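Side-chain contacts in UPF0045 protein MTH_1187 (Methanothermobacter thermautotrophicus, PDB 1LXN), which is of unknown function but may bind thiamine or a related small molecule: residues 48-51 with 52-56; 59-62 with 63-67; 79-82 with 83-86; 91-94 with 95-98. One frame throughout, in Å; residues are numbered along the deposited sequence.

Contact 1: residues 48-51 with 52-56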
loop_
_atom_site.group_PDB
_atom_site.type_symbol
_atom_site.label_atom_id
_atom_site.label_comp_id
_atom_site.label_asym_id
_atom_site.label_seq_id
_atom_site.Cartn_x
_atom_site.Cartn_y
_atom_site.Cartn_z
ATOM N N GLU A 48 -0.208 -1.237 -12.908
ATOM C CA GLU A 48 0.166 -1.643 -14.256
ATOM C C GLU A 48 1.616 -1.299 -14.569
ATOM O O GLU A 48 2.200 -1.844 -15.502
ATOM C CB GLU A 48 -0.742 -0.965 -15.283
ATOM C CG GLU A 48 -2.123 -1.579 -15.406
ATOM C CD GLU A 48 -3.029 -0.769 -16.319
ATOM O OE1 GLU A 48 -4.093 -1.296 -16.717
ATOM O OE2 GLU A 48 -2.680 0.396 -16.630
ATOM N N ASP A 49 2.195 -0.383 -13.807
ATOM C CA ASP A 49 3.585 -0.005 -14.029
ATOM C C ASP A 49 4.196 0.592 -12.771
ATOM O O ASP A 49 3.486 1.037 -11.874
ATOM C CB ASP A 49 3.698 0.971 -15.210
ATOM C CG ASP A 49 2.903 2.246 -14.999
ATOM O OD1 ASP A 49 3.357 3.127 -14.245
ATOM O OD2 ASP A 49 1.816 2.364 -15.590
ATOM N N LEU A 50 5.519 0.591 -12.710
ATOM C CA LEU A 50 6.233 1.102 -11.552
ATOM C C LEU A 50 6.017 2.577 -11.284
ATOM O O LEU A 50 5.992 2.990 -10.125
ATOM C CB LEU A 50 7.729 0.808 -11.689
ATOM C CG LEU A 50 8.053 -0.672 -11.491
ATOM C CD1 LEU A 50 9.484 -0.974 -11.924
ATOM C CD2 LEU A 50 7.828 -1.028 -10.023
ATOM N N ASP A 51 5.861 3.371 -12.343
ATOM C CA ASP A 51 5.633 4.801 -12.178
ATOM C C ASP A 51 4.372 5.085 -11.350
ATOM O O ASP A 51 4.439 5.833 -10.379
ATOM C CB ASP A 51 5.532 5.509 -13.540
ATOM C CG ASP A 51 6.899 5.771 -14.177
ATOM O OD1 ASP A 51 7.917 5.778 -13.451
ATOM O OD2 ASP A 51 6.956 5.994 -15.406
ATOM N N GLU A 52 3.235 4.492 -11.723
ATOM C CA GLU A 52 1.985 4.712 -10.986
ATOM C C GLU A 52 2.133 4.309 -9.528
ATOM O O GLU A 52 1.718 5.041 -8.624
ATOM C CB GLU A 52 0.820 3.909 -11.576
ATOM C CG GLU A 52 0.113 4.558 -12.740
ATOM C CD GLU A 52 -0.397 5.961 -12.442
ATOM O OE1 GLU A 52 -1.367 6.125 -11.661
ATOM O OE2 GLU A 52 0.188 6.904 -13.009
ATOM N N LEU A 53 2.705 3.127 -9.307
ATOM C CA LEU A 53 2.910 2.631 -7.957
ATOM C C LEU A 53 3.719 3.626 -7.119
ATOM O O LEU A 53 3.301 3.986 -6.017
ATOM C CB LEU A 53 3.612 1.270 -7.990
ATOM C CG LEU A 53 3.874 0.611 -6.631
ATOM C CD1 LEU A 53 2.580 0.489 -5.834
ATOM C CD2 LEU A 53 4.478 -0.766 -6.861
HETATM N N MSE A 54 4.861 4.075 -7.633
HETATM C CA MSE A 54 5.691 5.026 -6.893
HETATM C C MSE A 54 4.918 6.320 -6.615
HETATM O O MSE A 54 5.031 6.898 -5.535
HETATM C CB MSE A 54 6.979 5.360 -7.660
HETATM C CG MSE A 54 7.904 4.174 -7.947
HETATM SE SE MSE A 54 8.187 3.010 -6.419
HETATM C CE MSE A 54 7.206 1.470 -7.054
ATOM N N GLU A 55 4.144 6.785 -7.590
ATOM C CA GLU A 55 3.365 7.999 -7.391
ATOM C C GLU A 55 2.306 7.761 -6.306
ATOM O O GLU A 55 2.041 8.642 -5.493
ATOM C CB GLU A 55 2.687 8.441 -8.694
ATOM C CG GLU A 55 3.644 8.945 -9.778
ATOM C CD GLU A 55 4.486 10.133 -9.329
ATOM O OE1 GLU A 55 3.915 11.127 -8.819
ATOM O OE2 GLU A 55 5.727 10.076 -9.492
ATOM N N ALA A 56 1.705 6.575 -6.293
ATOM C CA ALA A 56 0.691 6.270 -5.285
ATOM C C ALA A 56 1.329 6.196 -3.894
ATOM O O ALA A 56 0.749 6.665 -2.909
ATOM C CB ALA A 56 -0.012 4.957 -5.613
HETATM O O HOH W 1 7.024 7.686 -10.122
#
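Asp49 OD1 accepts the backbone N-H of Glu52 at 2.9 Å and so caps the first turn of helix 50-66. The carboxylate takes the bond on its syn side, with the donor 30° out of the plane, and reaches it because chi1 of 59° sets CG between the backbone N and the carbonyl carbon. A short, negatively charged side chain suits this place, where amides lack a preceding turn to accept them. Packing is closer on the sheet-facing side: Leu53 turns into the core against Leu45, Ala47, Ala4 and Ile78, and the selenium-bearing Met54 folds back so that its CE lies 3.9 Å from Leu50 CD2. These two run side by side and point the same way, Leu50 also reaching Ile2. Charged residues take the outer side. A water donates to Asp51 O at 3.2 Å and to Glu55 OE2 at 2.8 Å, linking a carbonyl that already accepts Glu55 N to a carboxylate whose salt-bridge partner is Lys58. The Glu52 chain bends across Asp49, the carboxylate planes 74° apart, and its OE1 accepts from Asn33 N. This is a helix N-cap at the start of an amphipathic helix packed on an antiparallel sheet.

Contact 2: residues 59-62 with 63-67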
loop_
_atom_site.group_PDB
_atom_site.type_symbol
_atom_site.label_atom_id
_atom_site.label_comp_id
_atom_site.label_asym_id
_atom_site.label_seq_id
_atom_site.Cartn_x
_atom_site.Cartn_y
_atom_site.Cartn_z
ATOM N N ALA A 59 2.253 9.694 -2.704
ATOM C CA ALA A 59 1.025 10.372 -2.315
ATOM C C ALA A 59 0.549 9.936 -0.926
ATOM O O ALA A 59 0.163 10.771 -0.105
ATOM C CB ALA A 59 -0.065 10.110 -3.346
ATOM N N ALA A 60 0.583 8.630 -0.668
ATOM C CA ALA A 60 0.141 8.104 0.617
ATOM C C ALA A 60 1.045 8.620 1.727
ATOM O O ALA A 60 0.566 9.076 2.765
ATOM C CB ALA A 60 0.138 6.579 0.592
ATOM N N HIS A 61 2.353 8.554 1.494
ATOM C CA HIS A 61 3.345 9.024 2.452
ATOM C C HIS A 61 3.122 10.505 2.798
ATOM O O HIS A 61 3.088 10.879 3.973
ATOM C CB HIS A 61 4.749 8.838 1.868
ATOM C CG HIS A 61 5.859 9.237 2.797
ATOM N ND1 HIS A 61 6.402 8.372 3.724
ATOM C CD2 HIS A 61 6.545 10.401 2.919
ATOM C CE1 HIS A 61 7.378 8.984 4.374
ATOM N NE2 HIS A 61 7.484 10.214 3.904
ATOM N N GLU A 62 2.971 11.335 1.768
ATOM C CA GLU A 62 2.767 12.775 1.941
ATOM C C GLU A 62 1.477 13.105 2.685
ATOM O O GLU A 62 1.438 14.056 3.456
ATOM C CB GLU A 62 2.734 13.480 0.578
ATOM C CG GLU A 62 3.894 13.134 -0.343
ATOM C CD GLU A 62 5.095 14.045 -0.174
ATOM O OE1 GLU A 62 5.318 14.550 0.951
ATOM O OE2 GLU A 62 5.824 14.244 -1.175
ATOM N N ALA A 63 0.424 12.330 2.440
ATOM C CA ALA A 63 -0.857 12.573 3.094
ATOM C C ALA A 63 -0.742 12.439 4.608
ATOM O O ALA A 63 -1.402 13.159 5.350
ATOM C CB ALA A 63 -1.923 11.608 2.559
ATOM N N VAL A 64 0.099 11.519 5.067
ATOM C CA VAL A 64 0.273 11.323 6.499
ATOM C C VAL A 64 1.049 12.489 7.104
ATOM O O VAL A 64 0.782 12.903 8.238
ATOM C CB VAL A 64 0.973 9.984 6.791
ATOM C CG1 VAL A 64 1.266 9.849 8.278
ATOM C CG2 VAL A 64 0.076 8.843 6.328
ATOM N N LEU A 65 2.003 13.027 6.351
ATOM C CA LEU A 65 2.757 14.173 6.835
ATOM C C LEU A 65 1.801 15.368 6.864
ATOM O O LEU A 65 1.791 16.136 7.822
ATOM C CB LEU A 65 3.937 14.483 5.909
ATOM C CG LEU A 65 5.158 13.560 5.976
ATOM C CD1 LEU A 65 6.066 13.791 4.756
ATOM C CD2 LEU A 65 5.912 13.819 7.275
ATOM N N GLN A 66 1.000 15.518 5.811
ATOM C CA GLN A 66 0.050 16.622 5.736
ATOM C C GLN A 66 -0.987 16.519 6.837
ATOM O O GLN A 66 -1.485 17.528 7.318
ATOM C CB GLN A 66 -0.669 16.646 4.386
ATOM C CG GLN A 66 0.216 17.007 3.218
ATOM C CD GLN A 66 -0.580 17.525 2.031
ATOM O OE1 GLN A 66 -1.562 16.906 1.604
ATOM N NE2 GLN A 66 -0.157 18.666 1.491
ATOM N N ALA A 67 -1.308 15.287 7.214
ATOM C CA ALA A 67 -2.282 15.018 8.259
ATOM C C ALA A 67 -1.776 15.534 9.603
ATOM O O ALA A 67 -2.538 15.637 10.558
ATOM C CB ALA A 67 -2.553 13.515 8.336
#
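The imidazole of His61 meets the CD1 methyl of Leu65 one turn further along helix 50-66, with both CD2 and NE2 of the ring 3.9 Å from that carbon. With CG anti to the backbone N (chi1 -178°), the ring is directed to the flank beside strand 72-79, where ND1 is hydrogen-bonded to Thr74 OG1. That bond and the methyl together limit how the imidazole can turn; histidine suits the place because one nitrogen can bond to a hydroxyl while the rest of the flat ring packs against a methyl.

Leu65 can be followed outward. Its CB rests 3.5 Å from Glu62 O, and CG lies 3.9 Å from His61 O, so the base of the chain covers backbone carbonyls. CD1 then reaches the histidine, and 4.0 Å away is Glu62 OE1, whose chain bends at chi2. The residue as a whole also packs on Val72. In the ferredoxin-like alpha+beta sandwich, helix 50-66 lies on one face of the antiparallel sheet beside helix 19-29. Ala60 and Ala63, small enough to let the helices approach, touch Leu29 and Ala28, while Val64 packs on Ala25 and on Val8 of the sheet. Toward the end of the helix, Gln66 N donates to Glu62 O at 2.8 Å, while the bond from Leu65 N to His61 O is weak at 3.4 Å.

Contact 3: residues 79-82 with 83-86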
loop_
_atom_site.group_PDB
_atom_site.type_symbol
_atom_site.label_atom_id
_atom_site.label_comp_id
_atom_site.label_asym_id
_atom_site.label_seq_id
_atom_site.Cartn_x
_atom_site.Cartn_y
_atom_site.Cartn_z
ATOM N N ASP A 79 6.421 -7.042 -5.519
ATOM C CA ASP A 79 6.604 -8.359 -6.113
ATOM C C ASP A 79 6.329 -8.128 -7.598
ATOM O O ASP A 79 5.185 -8.047 -8.021
ATOM C CB ASP A 79 5.603 -9.366 -5.538
ATOM C CG ASP A 79 5.809 -10.777 -6.090
ATOM O OD1 ASP A 79 4.976 -11.657 -5.803
ATOM O OD2 ASP A 79 6.806 -11.009 -6.808
ATOM N N ASP A 80 7.390 -8.004 -8.380
ATOM C CA ASP A 80 7.255 -7.744 -9.805
ATOM C C ASP A 80 7.588 -8.995 -10.609
ATOM O O ASP A 80 8.758 -9.317 -10.811
ATOM C CB ASP A 80 8.190 -6.595 -10.190
ATOM C CG ASP A 80 7.947 -6.077 -11.595
ATOM O OD1 ASP A 80 7.063 -6.616 -12.299
ATOM O OD2 ASP A 80 8.655 -5.123 -11.992
ATOM N N ARG A 81 6.555 -9.700 -11.060
ATOM C CA ARG A 81 6.762 -10.920 -11.829
ATOM C C ARG A 81 6.458 -10.676 -13.304
ATOM O O ARG A 81 5.325 -10.369 -13.676
ATOM C CB ARG A 81 5.885 -12.051 -11.281
ATOM C CG ARG A 81 6.183 -13.399 -11.916
ATOM C CD ARG A 81 5.438 -14.530 -11.236
ATOM N NE ARG A 81 5.808 -15.822 -11.805
ATOM C CZ ARG A 81 5.258 -16.984 -11.466
ATOM N NH1 ARG A 81 4.302 -17.032 -10.545
ATOM N NH2 ARG A 81 5.654 -18.101 -12.069
ATOM N N ARG A 82 7.484 -10.835 -14.135
ATOM C CA ARG A 82 7.371 -10.597 -15.569
ATOM C C ARG A 82 7.102 -11.812 -16.465
ATOM O O ARG A 82 6.771 -11.642 -17.640
ATOM C CB ARG A 82 8.637 -9.876 -16.061
ATOM C CG ARG A 82 8.866 -8.509 -15.415
ATOM C CD ARG A 82 7.688 -7.585 -15.681
ATOM N NE ARG A 82 7.767 -6.322 -14.952
ATOM C CZ ARG A 82 8.374 -5.228 -15.403
ATOM N NH1 ARG A 82 8.966 -5.237 -16.594
ATOM N NH2 ARG A 82 8.376 -4.117 -14.672
ATOM N N ASP A 83 7.246 -13.029 -15.941
ATOM C CA ASP A 83 7.001 -14.207 -16.770
ATOM C C ASP A 83 5.607 -14.792 -16.557
ATOM O O ASP A 83 5.304 -15.882 -17.042
ATOM C CB ASP A 83 8.071 -15.288 -16.536
ATOM C CG ASP A 83 8.146 -15.751 -15.086
ATOM O OD1 ASP A 83 7.417 -15.204 -14.233
ATOM O OD2 ASP A 83 8.950 -16.666 -14.792
ATOM N N ALA A 84 4.761 -14.061 -15.839
ATOM C CA ALA A 84 3.390 -14.502 -15.580
ATOM C C ALA A 84 2.580 -13.355 -14.999
ATOM O O ALA A 84 3.118 -12.505 -14.292
ATOM C CB ALA A 84 3.382 -15.683 -14.613
ATOM N N ASP A 85 1.289 -13.329 -15.313
ATOM C CA ASP A 85 0.392 -12.295 -14.814
ATOM C C ASP A 85 -0.287 -12.837 -13.562
ATOM O O ASP A 85 -1.091 -13.763 -13.639
ATOM C CB ASP A 85 -0.661 -11.953 -15.871
ATOM C CG ASP A 85 -0.080 -11.195 -17.058
ATOM O OD1 ASP A 85 -0.780 -11.081 -18.088
ATOM O OD2 ASP A 85 1.070 -10.704 -16.965
ATOM N N ARG A 86 0.039 -12.262 -12.410
ATOM C CA ARG A 86 -0.536 -12.720 -11.155
ATOM C C ARG A 86 -1.006 -11.575 -10.273
ATOM O O ARG A 86 -0.196 -10.786 -9.789
ATOM C CB ARG A 86 0.493 -13.550 -10.378
ATOM C CG ARG A 86 0.925 -14.840 -11.058
ATOM C CD ARG A 86 0.022 -16.008 -10.684
ATOM N NE ARG A 86 0.553 -17.281 -11.178
ATOM C CZ ARG A 86 0.507 -17.663 -12.450
ATOM N NH1 ARG A 86 -0.052 -16.875 -13.362
ATOM N NH2 ARG A 86 1.038 -18.825 -12.814
#
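An extended Arg81 chain, with CG anti to the backbone N (chi1 -172°), carries its guanidinium over the turn that follows, while Asp83, its chi1 at 59°, swings its carboxylate back to meet it. The result is a salt bridge in which Arg81 NE donates to Asp83 OD1 at 3.0 Å. The oxygen lies at the edge of the guanidinium, near its plane, and is approached on its syn side, though the two flat groups are turned 58° apart. Ala84 CB sits 3.7 Å above one face of the same guanidinium, offset toward its rim, and also lies over a face of the Arg86 guanidinium; a methyl is small enough to serve both. Arg81 NH1 comes within 3.8 Å of Arg86 NE, a pairing of like charges that the Asp83 carboxylate probably eases. Arg86 NH1 donates to Asp85 O from above the carbonyl plane. On another flank Arg82 bends back to Asp80, its NE 2.8 Å from OD1, with a weaker second bond from NH2 to OD2. The loop runs from strand 72-79, whose last residue Asp79 pairs with Thr3 of strand 2-10 through the backbone, to helix 88-98; a salt bridge from Asp79 to Lys91 also ties the strand end to that helix.

Contact 4: residues 91-94 with 95-98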
loop_
_atom_site.group_PDB
_atom_site.type_symbol
_atom_site.label_atom_id
_atom_site.label_comp_id
_atom_site.label_asym_id
_atom_site.label_seq_id
_atom_site.Cartn_x
_atom_site.Cartn_y
_atom_site.Cartn_z
ATOM N N LYS A 91 -2.450 -15.074 -6.596
ATOM C CA LYS A 91 -1.399 -15.552 -5.707
ATOM C C LYS A 91 -1.964 -16.278 -4.495
ATOM O O LYS A 91 -1.396 -17.270 -4.038
ATOM C CB LYS A 91 -0.514 -14.383 -5.264
ATOM C CG LYS A 91 0.182 -13.674 -6.432
ATOM C CD LYS A 91 0.971 -12.454 -5.966
ATOM C CE LYS A 91 2.065 -12.827 -4.977
ATOM N NZ LYS A 91 2.753 -11.598 -4.495
ATOM N N VAL A 92 -3.082 -15.787 -3.971
ATOM C CA VAL A 92 -3.698 -16.433 -2.821
ATOM C C VAL A 92 -4.202 -17.808 -3.244
ATOM O O VAL A 92 -3.929 -18.804 -2.584
ATOM C CB VAL A 92 -4.885 -15.595 -2.261
ATOM C CG1 VAL A 92 -5.671 -16.407 -1.232
ATOM C CG2 VAL A 92 -4.355 -14.315 -1.615
ATOM N N GLU A 93 -4.922 -17.859 -4.362
ATOM C CA GLU A 93 -5.468 -19.122 -4.860
ATOM C C GLU A 93 -4.398 -20.142 -5.253
ATOM O O GLU A 93 -4.611 -21.344 -5.118
ATOM C CB GLU A 93 -6.401 -18.869 -6.045
ATOM C CG GLU A 93 -7.626 -18.024 -5.701
ATOM C CD GLU A 93 -8.441 -18.601 -4.545
ATOM O OE1 GLU A 93 -8.850 -19.782 -4.633
ATOM O OE2 GLU A 93 -8.677 -17.872 -3.548
ATOM N N SER A 94 -3.249 -19.673 -5.731
ATOM C CA SER A 94 -2.180 -20.594 -6.113
ATOM C C SER A 94 -1.639 -21.329 -4.901
ATOM O O SER A 94 -1.326 -22.513 -4.976
ATOM C CB SER A 94 -1.031 -19.852 -6.802
ATOM O OG SER A 94 -1.403 -19.463 -8.110
ATOM N N VAL A 95 -1.517 -20.614 -3.788
ATOM C CA VAL A 95 -1.016 -21.202 -2.557
ATOM C C VAL A 95 -2.046 -22.167 -1.975
ATOM O O VAL A 95 -1.715 -23.292 -1.604
ATOM C CB VAL A 95 -0.689 -20.108 -1.515
ATOM C CG1 VAL A 95 -0.274 -20.745 -0.189
ATOM C CG2 VAL A 95 0.427 -19.210 -2.042
ATOM N N LYS A 96 -3.296 -21.728 -1.911
ATOM C CA LYS A 96 -4.364 -22.562 -1.371
ATOM C C LYS A 96 -4.500 -23.865 -2.140
ATOM O O LYS A 96 -4.669 -24.921 -1.548
ATOM C CB LYS A 96 -5.698 -21.809 -1.393
ATOM C CG LYS A 96 -5.795 -20.724 -0.329
ATOM C CD LYS A 96 -7.184 -20.103 -0.286
ATOM C CE LYS A 96 -7.339 -19.201 0.927
ATOM N NZ LYS A 96 -8.685 -18.557 0.978
ATOM N N GLU A 97 -4.422 -23.782 -3.463
ATOM C CA GLU A 97 -4.536 -24.954 -4.322
ATOM C C GLU A 97 -3.457 -25.983 -3.986
ATOM O O GLU A 97 -3.676 -27.189 -4.119
ATOM C CB GLU A 97 -4.425 -24.525 -5.789
ATOM C CG GLU A 97 -4.725 -25.608 -6.827
ATOM C CD GLU A 97 -3.552 -26.550 -7.072
ATOM O OE1 GLU A 97 -2.404 -26.064 -7.179
ATOM O OE2 GLU A 97 -3.784 -27.775 -7.176
ATOM N N LYS A 98 -2.298 -25.507 -3.537
ATOM C CA LYS A 98 -1.201 -26.402 -3.200
ATOM C C LYS A 98 -1.282 -26.951 -1.779
ATOM O O LYS A 98 -0.506 -27.833 -1.407
ATOM C CB LYS A 98 0.145 -25.702 -3.429
ATOM C CG LYS A 98 0.526 -25.551 -4.910
ATOM C CD LYS A 98 0.718 -26.919 -5.568
ATOM C CE LYS A 98 1.183 -26.817 -7.023
ATOM N NZ LYS A 98 0.180 -26.202 -7.940
HETATM O O HOH W 2 -0.660 -23.603 -7.426
#
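Val92 and Lys96 lie side by side and point the same way, one turn apart on helix 88-98, the C-terminal helix of the chain. The lysine chain is extended beyond CG, so its methylenes run along the valine: CE is 3.9 Å from Val92 CG1 and CD 4.1 Å. This i to i+4 pairing suits both residue types, since the aliphatic part of lysine covers a branched apolar neighbour while the ammonium is carried onward toward solvent. Lys96 N donates to Val92 O at 3.1 Å, the helix bond that sets this spacing.

Glu93 approaches the same lysine from the neighbouring position on the helix. Its chain bends at chi2, and OE2 remains 4.6 Å from Lys96 NZ, beyond a salt bridge, where a weak attraction between the opposite charges is likely. Val95 is oriented differently: CG2, beside its own backbone N, comes to 3.3 Å from Lys91 O and covers that carbonyl, which Val95 N bonds only weakly. Ser94 OG turns back along the helix to Asp90 O. Near the chain terminus, Lys98 bends at chi2 and chi4 so that NZ meets Glu97 OE1 at 2.7 Å, nearly along the C-O axis of that oxygen. A water accepts from Lys98 NZ and donates to Ser94 O, 2.8 Å from each.

Contacts 1 and 2 share helix 50-66, the first at its start and the second near its far end, their centres about 17 Å apart. Contact 3 lies about 15 Å from contact 1, centre to centre, and touches it where Leu50 CD1 packs 4.2 Å from Asp80 OD2. It is joined more firmly to contact 4 by the 2.6 Å salt bridge between Asp79 OD1 and Lys91 NZ, supported by Arg86 CB packing 4.0 Å from Lys91 CG. Contacts 2 and 4 lie on opposite sides of the chain's centre, with centres about 34 Å apart. No ligand marks a binding pocket here, so none of the contacts can be assigned to one.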